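PDB 1R9D: glycerol dehydratase from Clostridium butyricum, which probably dehydrates glycerol to 3-hydroxypropionaldehyde without vitamin B12, using a glycyl radical instead of a cobalamin cofactor. Local coordinates for residues E409-A414 / K730-Q735; A490-M495 / A617-R622; V551-I556 / D667-S672; L612-A617 / K689-I694. All coordinates share one frame; numbering follows the deposited sequence.

Interaction 1 of 4, residues E409-A414 / K730-Q735; sequences EVIIPA and KGFHVQ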
loop_
_atom_site.group_PDB
_atom_site.type_symbol
_atom_site.label_atom_id
_atom_site.label_comp_id
_atom_site.label_asym_id
_atom_site.label_seq_id
_atom_site.Cartn_x
_atom_site.Cartn_y
_atom_site.Cartn_z
ATOM N N GLU A 409 41.899 2.164 -2.978
ATOM C CA GLU A 409 42.441 2.306 -1.627
ATOM C C GLU A 409 41.564 3.092 -0.658
ATOM O O GLU A 409 41.636 2.884 0.552
ATOM C CB GLU A 409 43.845 2.912 -1.702
ATOM C CG GLU A 409 44.827 2.127 -2.596
ATOM C CD GLU A 409 45.109 0.713 -2.104
ATOM O OE1 GLU A 409 45.223 0.520 -0.872
ATOM O OE2 GLU A 409 45.241 -0.209 -2.947
ATOM N N VAL A 410 40.743 3.998 -1.179
ATOM C CA VAL A 410 39.830 4.775 -0.342
ATOM C C VAL A 410 38.422 4.182 -0.421
ATOM O O VAL A 410 37.746 3.993 0.592
ATOM C CB VAL A 410 39.745 6.261 -0.797
ATOM C CG1 VAL A 410 38.573 6.960 -0.107
ATOM C CG2 VAL A 410 41.034 6.982 -0.465
ATOM N N ILE A 411 37.991 3.867 -1.635
ATOM C CA ILE A 411 36.650 3.342 -1.849
ATOM C C ILE A 411 36.314 2.031 -1.143
ATOM O O ILE A 411 35.245 1.910 -0.547
ATOM C CB ILE A 411 36.361 3.215 -3.362
ATOM C CG1 ILE A 411 36.350 4.614 -3.982
ATOM C CG2 ILE A 411 35.024 2.508 -3.590
ATOM C CD1 ILE A 411 36.242 4.623 -5.498
ATOM N N ILE A 412 37.214 1.056 -1.201
ATOM C CA ILE A 412 36.958 -0.229 -0.558
ATOM C C ILE A 412 36.730 -0.060 0.951
ATOM O O ILE A 412 35.715 -0.516 1.477
ATOM C CB ILE A 412 38.104 -1.228 -0.866
ATOM C CG1 ILE A 412 38.084 -1.562 -2.365
ATOM C CG2 ILE A 412 37.939 -2.502 -0.048
ATOM C CD1 ILE A 412 39.220 -2.454 -2.841
ATOM N N PRO A 413 37.656 0.609 1.666
ATOM C CA PRO A 413 37.476 0.806 3.111
ATOM C C PRO A 413 36.188 1.578 3.427
ATOM O O PRO A 413 35.458 1.242 4.362
ATOM C CB PRO A 413 38.721 1.600 3.512
ATOM C CG PRO A 413 39.747 1.135 2.539
ATOM C CD PRO A 413 38.986 1.077 1.236
ATOM N N ALA A 414 35.920 2.625 2.650
ATOM C CA ALA A 414 34.716 3.423 2.848
ATOM C C ALA A 414 33.457 2.560 2.716
ATOM O O ALA A 414 32.501 2.718 3.480
ATOM C CB ALA A 414 34.676 4.572 1.839
ATOM N N LYS A 730 44.908 9.695 -0.329
ATOM C CA LYS A 730 43.521 9.337 -0.050
ATOM C C LYS A 730 42.441 10.099 -0.807
ATOM O O LYS A 730 41.346 10.307 -0.287
ATOM C CB LYS A 730 43.248 9.412 1.461
ATOM C CG LYS A 730 44.186 8.537 2.297
ATOM C CD LYS A 730 44.167 7.097 1.820
ATOM C CE LYS A 730 45.135 6.225 2.611
ATOM N NZ LYS A 730 45.171 4.846 2.050
ATOM N N GLY A 731 42.750 10.519 -2.032
ATOM C CA GLY A 731 41.755 11.191 -2.849
ATOM C C GLY A 731 40.825 10.104 -3.368
ATOM O O GLY A 731 41.235 8.946 -3.477
ATOM N N PHE A 732 39.594 10.474 -3.710
ATOM C CA PHE A 732 38.570 9.531 -4.169
ATOM C C PHE A 732 38.538 9.298 -5.682
ATOM O O PHE A 732 38.540 8.154 -6.155
ATOM C CB PHE A 732 37.200 10.058 -3.719
ATOM C CG PHE A 732 36.089 9.045 -3.776
ATOM C CD1 PHE A 732 35.623 8.444 -2.608
ATOM C CD2 PHE A 732 35.475 8.726 -4.984
ATOM C CE1 PHE A 732 34.556 7.542 -2.640
ATOM C CE2 PHE A 732 34.406 7.822 -5.029
ATOM C CZ PHE A 732 33.947 7.231 -3.853
ATOM N N HIS A 733 38.490 10.393 -6.429
ATOM C CA HIS A 733 38.398 10.341 -7.885
ATOM C C HIS A 733 39.018 11.569 -8.546
ATOM O O HIS A 733 39.105 12.629 -7.937
ATOM C CB HIS A 733 36.911 10.246 -8.281
ATOM C CG HIS A 733 36.562 10.966 -9.551
ATOM N ND1 HIS A 733 36.482 12.341 -9.636
ATOM C CD2 HIS A 733 36.304 10.500 -10.796
ATOM C CE1 HIS A 733 36.192 12.689 -10.878
ATOM N NE2 HIS A 733 36.079 11.591 -11.603
ATOM N N VAL A 734 39.450 11.410 -9.795
ATOM C CA VAL A 734 39.990 12.523 -10.559
ATOM C C VAL A 734 39.795 12.223 -12.049
ATOM O O VAL A 734 39.791 11.063 -12.464
ATOM C CB VAL A 734 41.491 12.783 -10.224
ATOM C CG1 VAL A 734 42.363 11.652 -10.746
ATOM C CG2 VAL A 734 41.924 14.135 -10.799
ATOM N N GLN A 735 39.594 13.268 -12.844
ATOM C CA GLN A 735 39.401 13.105 -14.281
ATOM C C GLN A 735 39.957 14.358 -14.942
ATOM O O GLN A 735 40.044 15.405 -14.298
ATOM C CB GLN A 735 37.917 12.937 -14.593
ATOM C CG GLN A 735 37.067 14.113 -14.174
ATOM C CD GLN A 735 35.591 13.795 -14.190
ATOM O OE1 GLN A 735 34.751 14.699 -14.168
ATOM N NE2 GLN A 735 35.261 12.507 -14.210
HETATM O O HOH W 1 42.598 4.385 2.756
#

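Interaction 2 of 4, residues A490-M495 / A617-R622; sequences AYKAQM and ALVYCR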
loop_
_atom_site.group_PDB
_atom_site.type_symbol
_atom_site.label_atom_id
_atom_site.label_comp_id
_atom_site.label_asym_id
_atom_site.label_seq_id
_atom_site.Cartn_x
_atom_site.Cartn_y
_atom_site.Cartn_z
ATOM N N ALA A 490 26.023 28.812 14.069
ATOM C CA ALA A 490 24.859 29.254 13.312
ATOM C C ALA A 490 24.827 28.513 11.973
ATOM O O ALA A 490 23.764 28.126 11.490
ATOM C CB ALA A 490 24.925 30.757 13.080
ATOM N N TYR A 491 26.004 28.335 11.381
ATOM C CA TYR A 491 26.158 27.628 10.112
ATOM C C TYR A 491 25.607 26.211 10.277
ATOM O O TYR A 491 24.840 25.725 9.441
ATOM C CB TYR A 491 27.643 27.587 9.741
ATOM C CG TYR A 491 28.019 26.714 8.557
ATOM C CD1 TYR A 491 27.669 27.070 7.256
ATOM C CD2 TYR A 491 28.769 25.556 8.742
ATOM C CE1 TYR A 491 28.067 26.290 6.163
ATOM C CE2 TYR A 491 29.172 24.772 7.664
ATOM C CZ TYR A 491 28.819 25.144 6.380
ATOM O OH TYR A 491 29.233 24.374 5.316
ATOM N N LYS A 492 25.999 25.555 11.365
ATOM C CA LYS A 492 25.538 24.200 11.642
ATOM C C LYS A 492 24.023 24.144 11.852
ATOM O O LYS A 492 23.372 23.182 11.440
ATOM C CB LYS A 492 26.262 23.639 12.870
ATOM C CG LYS A 492 25.845 22.223 13.269
ATOM C CD LYS A 492 26.835 21.643 14.272
ATOM C CE LYS A 492 26.386 20.303 14.828
ATOM N NZ LYS A 492 25.292 20.442 15.832
ATOM N N ALA A 493 23.465 25.178 12.478
ATOM C CA ALA A 493 22.026 25.233 12.732
ATOM C C ALA A 493 21.230 25.369 11.436
ATOM O O ALA A 493 20.155 24.773 11.292
ATOM C CB ALA A 493 21.701 26.387 13.672
ATOM N N GLN A 494 21.739 26.167 10.502
ATOM C CA GLN A 494 21.063 26.331 9.215
ATOM C C GLN A 494 21.167 25.016 8.437
ATOM O O GLN A 494 20.194 24.555 7.841
ATOM C CB GLN A 494 21.710 27.449 8.391
ATOM C CG GLN A 494 21.486 28.864 8.916
ATOM C CD GLN A 494 20.021 29.283 8.923
ATOM O OE1 GLN A 494 19.250 28.929 8.026
ATOM N NE2 GLN A 494 19.636 30.061 9.931
ATOM N N MET A 495 22.356 24.421 8.448
ATOM C CA MET A 495 22.600 23.161 7.747
ATOM C C MET A 495 21.643 22.085 8.256
ATOM O O MET A 495 21.015 21.367 7.474
ATOM C CB MET A 495 24.046 22.703 7.977
ATOM C CG MET A 495 24.501 21.532 7.108
ATOM S SD MET A 495 24.798 22.000 5.386
ATOM C CE MET A 495 26.411 22.820 5.518
ATOM N N ALA A 617 32.557 21.089 4.745
ATOM C CA ALA A 617 31.917 19.966 4.066
ATOM C C ALA A 617 31.475 18.910 5.073
ATOM O O ALA A 617 30.440 18.271 4.895
ATOM C CB ALA A 617 32.871 19.352 3.055
ATOM N N LEU A 618 32.267 18.729 6.128
ATOM C CA LEU A 618 31.944 17.750 7.159
ATOM C C LEU A 618 30.664 18.078 7.904
ATOM O O LEU A 618 29.966 17.175 8.359
ATOM C CB LEU A 618 33.102 17.617 8.155
ATOM C CG LEU A 618 34.195 16.631 7.734
ATOM C CD1 LEU A 618 35.429 16.784 8.637
ATOM C CD2 LEU A 618 33.641 15.209 7.812
ATOM N N VAL A 619 30.351 19.364 8.048
ATOM C CA VAL A 619 29.124 19.751 8.736
ATOM C C VAL A 619 27.943 19.193 7.937
ATOM O O VAL A 619 26.991 18.657 8.505
ATOM C CB VAL A 619 29.007 21.282 8.848
ATOM C CG1 VAL A 619 27.640 21.672 9.398
ATOM C CG2 VAL A 619 30.116 21.807 9.768
ATOM N N TYR A 620 28.013 19.325 6.616
ATOM C CA TYR A 620 26.966 18.797 5.743
ATOM C C TYR A 620 26.930 17.267 5.852
ATOM O O TYR A 620 25.877 16.666 6.071
ATOM C CB TYR A 620 27.255 19.185 4.292
ATOM C CG TYR A 620 26.384 18.459 3.289
ATOM C CD1 TYR A 620 25.035 18.788 3.142
ATOM C CD2 TYR A 620 26.900 17.424 2.516
ATOM C CE1 TYR A 620 24.219 18.102 2.247
ATOM C CE2 TYR A 620 26.088 16.724 1.611
ATOM C CZ TYR A 620 24.750 17.072 1.486
ATOM O OH TYR A 620 23.940 16.402 0.592
ATOM N N CYS A 621 28.093 16.644 5.711
ATOM C CA CYS A 621 28.181 15.188 5.759
ATOM C C CYS A 621 27.666 14.575 7.064
ATOM O O CYS A 621 26.977 13.553 7.040
ATOM C CB CYS A 621 29.625 14.743 5.491
ATOM S SG CYS A 621 30.220 15.087 3.786
ATOM N N ARG A 622 27.983 15.196 8.197
ATOM C CA ARG A 622 27.530 14.677 9.488
ATOM C C ARG A 622 26.015 14.760 9.639
ATOM O O ARG A 622 25.409 13.916 10.301
ATOM C CB ARG A 622 28.196 15.429 10.644
ATOM C CG ARG A 622 29.707 15.276 10.708
ATOM C CD ARG A 622 30.272 16.087 11.864
ATOM N NE ARG A 622 31.731 16.145 11.851
ATOM C CZ ARG A 622 32.426 17.278 11.808
ATOM N NH1 ARG A 622 31.796 18.448 11.772
ATOM N NH2 ARG A 622 33.753 17.243 11.803
#

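Interaction 3 of 4, residues V551-I556 / D667-S672; sequences VGVANI and DGVSPS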
loop_
_atom_site.group_PDB
_atom_site.type_symbol
_atom_site.label_atom_id
_atom_site.label_comp_id
_atom_site.label_asym_id
_atom_site.label_seq_id
_atom_site.Cartn_x
_atom_site.Cartn_y
_atom_site.Cartn_z
ATOM N N VAL A 551 26.895 20.715 -2.957
ATOM C CA VAL A 551 27.500 21.482 -4.044
ATOM C C VAL A 551 28.042 22.811 -3.524
ATOM O O VAL A 551 27.343 23.527 -2.813
ATOM C CB VAL A 551 26.459 21.779 -5.147
ATOM C CG1 VAL A 551 27.115 22.530 -6.308
ATOM C CG2 VAL A 551 25.834 20.468 -5.622
ATOM N N GLY A 552 29.293 23.118 -3.869
ATOM C CA GLY A 552 29.909 24.371 -3.456
ATOM C C GLY A 552 31.012 24.270 -2.413
ATOM O O GLY A 552 31.231 25.213 -1.650
ATOM N N VAL A 553 31.733 23.152 -2.390
ATOM C CA VAL A 553 32.794 22.961 -1.395
ATOM C C VAL A 553 33.892 24.033 -1.363
ATOM O O VAL A 553 34.240 24.524 -0.291
ATOM C CB VAL A 553 33.459 21.568 -1.541
ATOM C CG1 VAL A 553 34.584 21.416 -0.508
ATOM C CG2 VAL A 553 32.419 20.473 -1.317
ATOM N N ALA A 554 34.449 24.395 -2.515
ATOM C CA ALA A 554 35.502 25.408 -2.524
ATOM C C ALA A 554 34.949 26.758 -2.081
ATOM O O ALA A 554 35.634 27.522 -1.396
ATOM C CB ALA A 554 36.122 25.526 -3.908
ATOM N N ASN A 555 33.708 27.050 -2.462
ATOM C CA ASN A 555 33.098 28.320 -2.086
ATOM C C ASN A 555 32.933 28.418 -0.566
ATOM O O ASN A 555 33.124 29.486 0.020
ATOM C CB ASN A 555 31.738 28.493 -2.776
ATOM C CG ASN A 555 31.840 28.414 -4.291
ATOM O OD1 ASN A 555 31.675 27.347 -4.880
ATOM N ND2 ASN A 555 32.136 29.546 -4.927
ATOM N N ILE A 556 32.590 27.302 0.072
ATOM C CA ILE A 556 32.420 27.291 1.521
ATOM C C ILE A 556 33.748 27.442 2.253
ATOM O O ILE A 556 33.846 28.195 3.219
ATOM C CB ILE A 556 31.695 25.995 1.993
ATOM C CG1 ILE A 556 30.180 26.180 1.867
ATOM C CG2 ILE A 556 32.030 25.690 3.452
ATOM C CD1 ILE A 556 29.727 26.687 0.526
ATOM N N ASP A 667 32.743 23.307 -9.031
ATOM C CA ASP A 667 32.285 21.963 -9.379
ATOM C C ASP A 667 32.915 20.871 -8.503
ATOM O O ASP A 667 34.134 20.788 -8.390
ATOM C CB ASP A 667 32.597 21.691 -10.856
ATOM C CG ASP A 667 34.047 21.998 -11.213
ATOM O OD1 ASP A 667 34.805 21.050 -11.503
ATOM O OD2 ASP A 667 34.432 23.190 -11.194
ATOM N N GLY A 668 32.077 20.040 -7.886
ATOM C CA GLY A 668 32.575 18.968 -7.037
ATOM C C GLY A 668 33.466 19.487 -5.920
ATOM O O GLY A 668 33.111 20.442 -5.236
ATOM N N VAL A 669 34.620 18.856 -5.729
ATOM C CA VAL A 669 35.553 19.293 -4.697
ATOM C C VAL A 669 36.739 20.023 -5.329
ATOM O O VAL A 669 37.780 20.201 -4.698
ATOM C CB VAL A 669 36.064 18.099 -3.854
ATOM C CG1 VAL A 669 34.900 17.496 -3.077
ATOM C CG2 VAL A 669 36.717 17.047 -4.757
ATOM N N SER A 670 36.571 20.442 -6.583
ATOM C CA SER A 670 37.625 21.150 -7.310
ATOM C C SER A 670 37.742 22.597 -6.829
ATOM O O SER A 670 36.755 23.205 -6.429
ATOM C CB SER A 670 37.313 21.178 -8.815
ATOM O OG SER A 670 36.928 19.907 -9.304
ATOM N N PRO A 671 38.959 23.164 -6.860
ATOM C CA PRO A 671 39.154 24.553 -6.428
ATOM C C PRO A 671 38.342 25.485 -7.334
ATOM O O PRO A 671 38.032 25.122 -8.472
ATOM C CB PRO A 671 40.658 24.760 -6.607
ATOM C CG PRO A 671 41.218 23.393 -6.340
ATOM C CD PRO A 671 40.251 22.495 -7.093
ATOM N N SER A 672 37.989 26.668 -6.835
ATOM C CA SER A 672 37.231 27.635 -7.633
ATOM C C SER A 672 38.096 28.129 -8.788
ATOM O O SER A 672 39.318 28.130 -8.694
ATOM C CB SER A 672 36.800 28.832 -6.777
ATOM O OG SER A 672 35.839 28.457 -5.807
HETATM O O HOH W 2 30.684 21.839 -5.789
HETATM O O HOH W 3 34.499 22.755 -4.920
HETATM O O HOH W 4 33.375 29.402 -7.644
#

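Interaction 4 of 4, residues L612-A617 / K689-I694; sequences LAREGA and KLDHFI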
loop_
_atom_site.group_PDB
_atom_site.type_symbol
_atom_site.label_atom_id
_atom_site.label_comp_id
_atom_site.label_asym_id
_atom_site.label_seq_id
_atom_site.Cartn_x
_atom_site.Cartn_y
_atom_site.Cartn_z
ATOM N N LEU A 612 39.308 24.408 6.538
ATOM C CA LEU A 612 37.973 24.969 6.691
ATOM C C LEU A 612 37.073 24.428 5.584
ATOM O O LEU A 612 35.861 24.322 5.759
ATOM C CB LEU A 612 38.021 26.500 6.675
ATOM C CG LEU A 612 38.489 27.092 8.013
ATOM C CD1 LEU A 612 38.561 28.609 7.928
ATOM C CD2 LEU A 612 37.521 26.672 9.115
ATOM N N ALA A 613 37.667 24.084 4.445
ATOM C CA ALA A 613 36.887 23.499 3.360
ATOM C C ALA A 613 36.487 22.121 3.893
ATOM O O ALA A 613 35.343 21.684 3.741
ATOM C CB ALA A 613 37.742 23.353 2.099
ATOM N N ARG A 614 37.437 21.451 4.539
ATOM C CA ARG A 614 37.192 20.125 5.109
ATOM C C ARG A 614 36.084 20.169 6.156
ATOM O O ARG A 614 35.113 19.409 6.087
ATOM C CB ARG A 614 38.470 19.575 5.754
ATOM C CG ARG A 614 38.272 18.258 6.498
ATOM C CD ARG A 614 39.518 17.878 7.289
ATOM N NE ARG A 614 39.283 16.738 8.173
ATOM C CZ ARG A 614 39.408 15.464 7.816
ATOM N NH1 ARG A 614 39.772 15.146 6.579
ATOM N NH2 ARG A 614 39.171 14.504 8.703
ATOM N N GLU A 615 36.229 21.057 7.133
ATOM C CA GLU A 615 35.230 21.167 8.190
ATOM C C GLU A 615 33.879 21.648 7.658
ATOM O O GLU A 615 32.829 21.187 8.109
ATOM C CB GLU A 615 35.732 22.105 9.290
ATOM C CG GLU A 615 34.790 22.244 10.484
ATOM C CD GLU A 615 34.391 20.904 11.094
ATOM O OE1 GLU A 615 35.202 19.949 11.051
ATOM O OE2 GLU A 615 33.267 20.812 11.635
ATOM N N GLY A 616 33.905 22.574 6.703
ATOM C CA GLY A 616 32.662 23.069 6.135
ATOM C C GLY A 616 31.862 21.955 5.480
ATOM O O GLY A 616 30.638 21.873 5.641
ATOM N N ALA A 617 32.557 21.089 4.745
ATOM C CA ALA A 617 31.917 19.966 4.066
ATOM C C ALA A 617 31.475 18.910 5.073
ATOM O O ALA A 617 30.440 18.271 4.895
ATOM C CB ALA A 617 32.871 19.352 3.055
ATOM N N LYS A 689 42.933 16.726 1.405
ATOM C CA LYS A 689 42.738 16.980 2.833
ATOM C C LYS A 689 41.289 16.824 3.295
ATOM O O LYS A 689 41.022 16.709 4.492
ATOM C CB LYS A 689 43.252 18.374 3.193
ATOM C CG LYS A 689 44.756 18.536 3.003
ATOM C CD LYS A 689 45.157 19.997 3.075
ATOM C CE LYS A 689 46.638 20.177 2.775
ATOM N NZ LYS A 689 47.003 21.624 2.691
ATOM N N LEU A 690 40.352 16.829 2.351
ATOM C CA LEU A 690 38.943 16.658 2.688
ATOM C C LEU A 690 38.728 15.211 3.141
ATOM O O LEU A 690 39.566 14.346 2.883
ATOM C CB LEU A 690 38.072 16.931 1.461
ATOM C CG LEU A 690 38.287 18.253 0.724
ATOM C CD1 LEU A 690 37.459 18.248 -0.569
ATOM C CD2 LEU A 690 37.900 19.420 1.623
ATOM N N ASP A 691 37.613 14.951 3.817
ATOM C CA ASP A 691 37.298 13.592 4.271
ATOM C C ASP A 691 36.551 12.860 3.150
ATOM O O ASP A 691 35.327 12.964 3.035
ATOM C CB ASP A 691 36.420 13.634 5.528
ATOM C CG ASP A 691 36.181 12.253 6.124
ATOM O OD1 ASP A 691 36.364 11.249 5.405
ATOM O OD2 ASP A 691 35.797 12.172 7.312
ATOM N N HIS A 692 37.292 12.130 2.323
ATOM C CA HIS A 692 36.701 11.390 1.208
ATOM C C HIS A 692 36.099 10.047 1.634
ATOM O O HIS A 692 35.462 9.365 0.827
ATOM C CB HIS A 692 37.759 11.156 0.130
ATOM C CG HIS A 692 38.228 12.411 -0.538
ATOM N ND1 HIS A 692 37.593 12.953 -1.635
ATOM C CD2 HIS A 692 39.274 13.229 -0.266
ATOM C CE1 HIS A 692 38.228 14.049 -2.013
ATOM N NE2 HIS A 692 39.253 14.239 -1.200
ATOM N N PHE A 693 36.305 9.664 2.891
ATOM C CA PHE A 693 35.765 8.403 3.393
ATOM C C PHE A 693 34.301 8.542 3.809
ATOM O O PHE A 693 33.491 7.651 3.558
ATOM C CB PHE A 693 36.573 7.903 4.607
ATOM C CG PHE A 693 37.964 7.435 4.273
ATOM C CD1 PHE A 693 39.005 8.344 4.112
ATOM C CD2 PHE A 693 38.239 6.075 4.135
ATOM C CE1 PHE A 693 40.301 7.909 3.822
ATOM C CE2 PHE A 693 39.528 5.626 3.845
ATOM C CZ PHE A 693 40.563 6.545 3.690
ATOM N N ILE A 694 33.966 9.656 4.454
ATOM C CA ILE A 694 32.598 9.875 4.923
ATOM C C ILE A 694 31.642 10.147 3.762
ATOM O O ILE A 694 30.469 9.775 3.817
ATOM C CB ILE A 694 32.538 11.042 5.941
ATOM C CG1 ILE A 694 31.191 11.022 6.669
ATOM C CG2 ILE A 694 32.740 12.377 5.236
ATOM C CD1 ILE A 694 31.106 11.985 7.844
HETATM O O HOH W 5 35.717 17.033 4.169
#

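Interaction 1 of 4, residues E409-A414 / K730-Q735
Ile411 and Phe732 form the tight, buried part of this contact. The isoleucine crosses the phenyl ring at about a right angle and lays its ethyl branch over one face. CG1 sits 3.8 Å from the ring centroid and 20° off the normal, a CH-pi contact displaced toward the rim. CD1 continues across to lie 3.7 Å from Phe732 CE2. In Phe732, chi1 of -164° puts CG anti to the backbone N and beside the carbonyl carbon. Val410 packs next to this pair: its CG1 approaches Phe732 CD1 obliquely at 4.1 Å, while its other methyl, CG2, presses on the backbone 3.3 Å from Lys730 O. Pro436 of strand 435-437 touches both Ile411 and Phe732, closing the apolar cluster further.

Toward the solvent side the packing gives way to a water link. Lys730 is the C-prime residue of the Schellman motif that ends helix 712-728. Its chain folds back across Val410, with CD 3.9 Å from Val410 CG2, and the ammonium points to a water. That water accepts from Lys730 NZ at 2.7 Å and donates to Glu409 O at 2.8 Å. The Glu409 carboxylate turns elsewhere, to the backbone N of Asn382.

The contact links the pyruvate formate lyase-like part, through helix 408-417 after strand 404-407, to the glycine radical part, through the lead-in to the antiparallel neighbour 733-738. No direct hydrogen bond joins the two segments: the inner part holds by dispersion and shape, and the outer part combines Val410 packing against Lys730 with one bridging water.

Interaction 2 of 4, residues A490-M495 / A617-R622
Met495 and Val619 meet where helix 484-516 crosses helix 607-624, the short axes running 9.9 Å apart at a signed angle of -37°. Met495 reaches into the interface from its helix with CG anti to the backbone N (chi1 -170°), then bends at both following torsions. Its CB lies 4.0 Å from Val619 CG1, and CG touches the same methyl while also nearing Tyr620 CA. SD comes next, touching Tyr620 CA, CB (3.9 Å) and the ring edge, close to the ring plane, in a Met-aromatic contact with 5.2 Å from sulfur to centroid. The terminal CE returns to Tyr620 CB at 3.9 Å and to the backbone N of Tyr620.

Val619 points into the contact from the other helix. Its CB is 3.7 Å from Tyr491 CE2. CG1 meets that ring, Met495 CG and Lys492 CA, the last at 4.0 Å, whereas CG2 lies against the Tyr491 ring. The ring crosses the valine obliquely, and Tyr491 OH hydrogen-bonds Gly616 O, one residue before the segment 617-622. The Phe451 ring meets the Tyr620 ring, and Leu453 of helix 453-461 touches it.

No hydrogen bond links the two six-residue segments themselves. Their cohesion is apolar, shaped by a flexible thioether and a branched valine, with the Tyr491 hydroxyl supplying a polar tie just beyond them.

Interaction 3 of 4, residues V551-I556 / D667-S672
Val553 faces Val669 with CG1 anti to its own backbone N (chi1 179°), which leaves CG2 beside that N and 4.3 Å from Val669 CG1. On the other segment, Ser672 has OG anti to its carbonyl carbon (chi1 -68°), bringing the hydroxyl 3.5 Å from Ala554 CB. The alanine methyl is equally close to Ser670 O, so it lies against two oxygens, one of a backbone carbonyl and one of a hydroxyl.

Waters make the polar connections. One accepts from Ala554 N at 2.9 Å and donates to both Gly668 O and Ser670 O, bridging an amide of the first helical turn to the loop. A second joins Gly552 N to Gly668 O, and a third links Asn555 ND2 with Ser672 OG. The loop is shaped by a type II' turn from Asp667 to Ser670, in which Ser670 N and OG reach Asp667 O from opposite faces of its plane.

Asn555 OD1 also accepts from Ala666 N. The contact lies where strand 543-551 passes through Gly552, the N-cap, into helix 553-569, with helix 453-461 touching Val553, helix 644-650 touching Val551, and Asn702 of strand 702-705 hydrogen-bonded to Ser670 OG and Asp667 OD1.

Interaction 4 of 4, residues L612-A617 / K689-I694
Arg614 lies across the backbone of Lys689 to Asp691, extended from CG to NE, with CG anti to the backbone N (chi1 174°). Its aliphatic part passes Lys689 O, CD coming within 3.4 Å, before NH1 turns in to donate to that same oxygen at 2.9 Å. The acceptor lies near the guanidinium plane, and the N-H...O angle is 153°. Asp691 CB sits over one face of the guanidinium, 3.8 Å from NH1. The carboxylate plane is almost parallel to the guanidinium, yet Asp691 OD2 stays 4.3 Å from Arg614 NH2 and well out of its plane, a nearness of charge alone. Asp691 OD1 is instead occupied by its own loop: Phe693 N and Ile694 N both donate to it, an Asx turn and Asx motif.

Leu690 CD2 packs on Arg614 N, 3.6 Å away, and on the methyl of Ala613. A water spans Arg614 O and Asp691 N. Lys689 sends its ammonium away to Asp605, Asp607 and Asp610 near the start of helix 607-624.

The loop is therefore held by several means: the Arg614 bond to a neutral carbonyl, apolar packing of Leu690, the water, and the Lys689 salt bridges. The nearby Asp691 carboxylate may add an electrostatic attraction.

Overall arrangement
From the N terminus, 409-414 opens interaction 1, which closes last, at 730-735, and encloses the other three. Within that span 490-495, 551-556 and 612-617 come in turn; their partners follow in the same order at 617-622, 667-672 and 689-694, so interactions 2, 3 and 4 all cross one another. Interactions 2 and 4 share Ala617 and use successive turns of helix 607-624, while Leu690 of interaction 4 packs on Val669 of interaction 3. His692 carries the chain of contacts on to Phe732 of interaction 1. Interactions 1, 3 and 4 join the pyruvate formate lyase-like region to the glycine radical region; interaction 2 ties helices within the former.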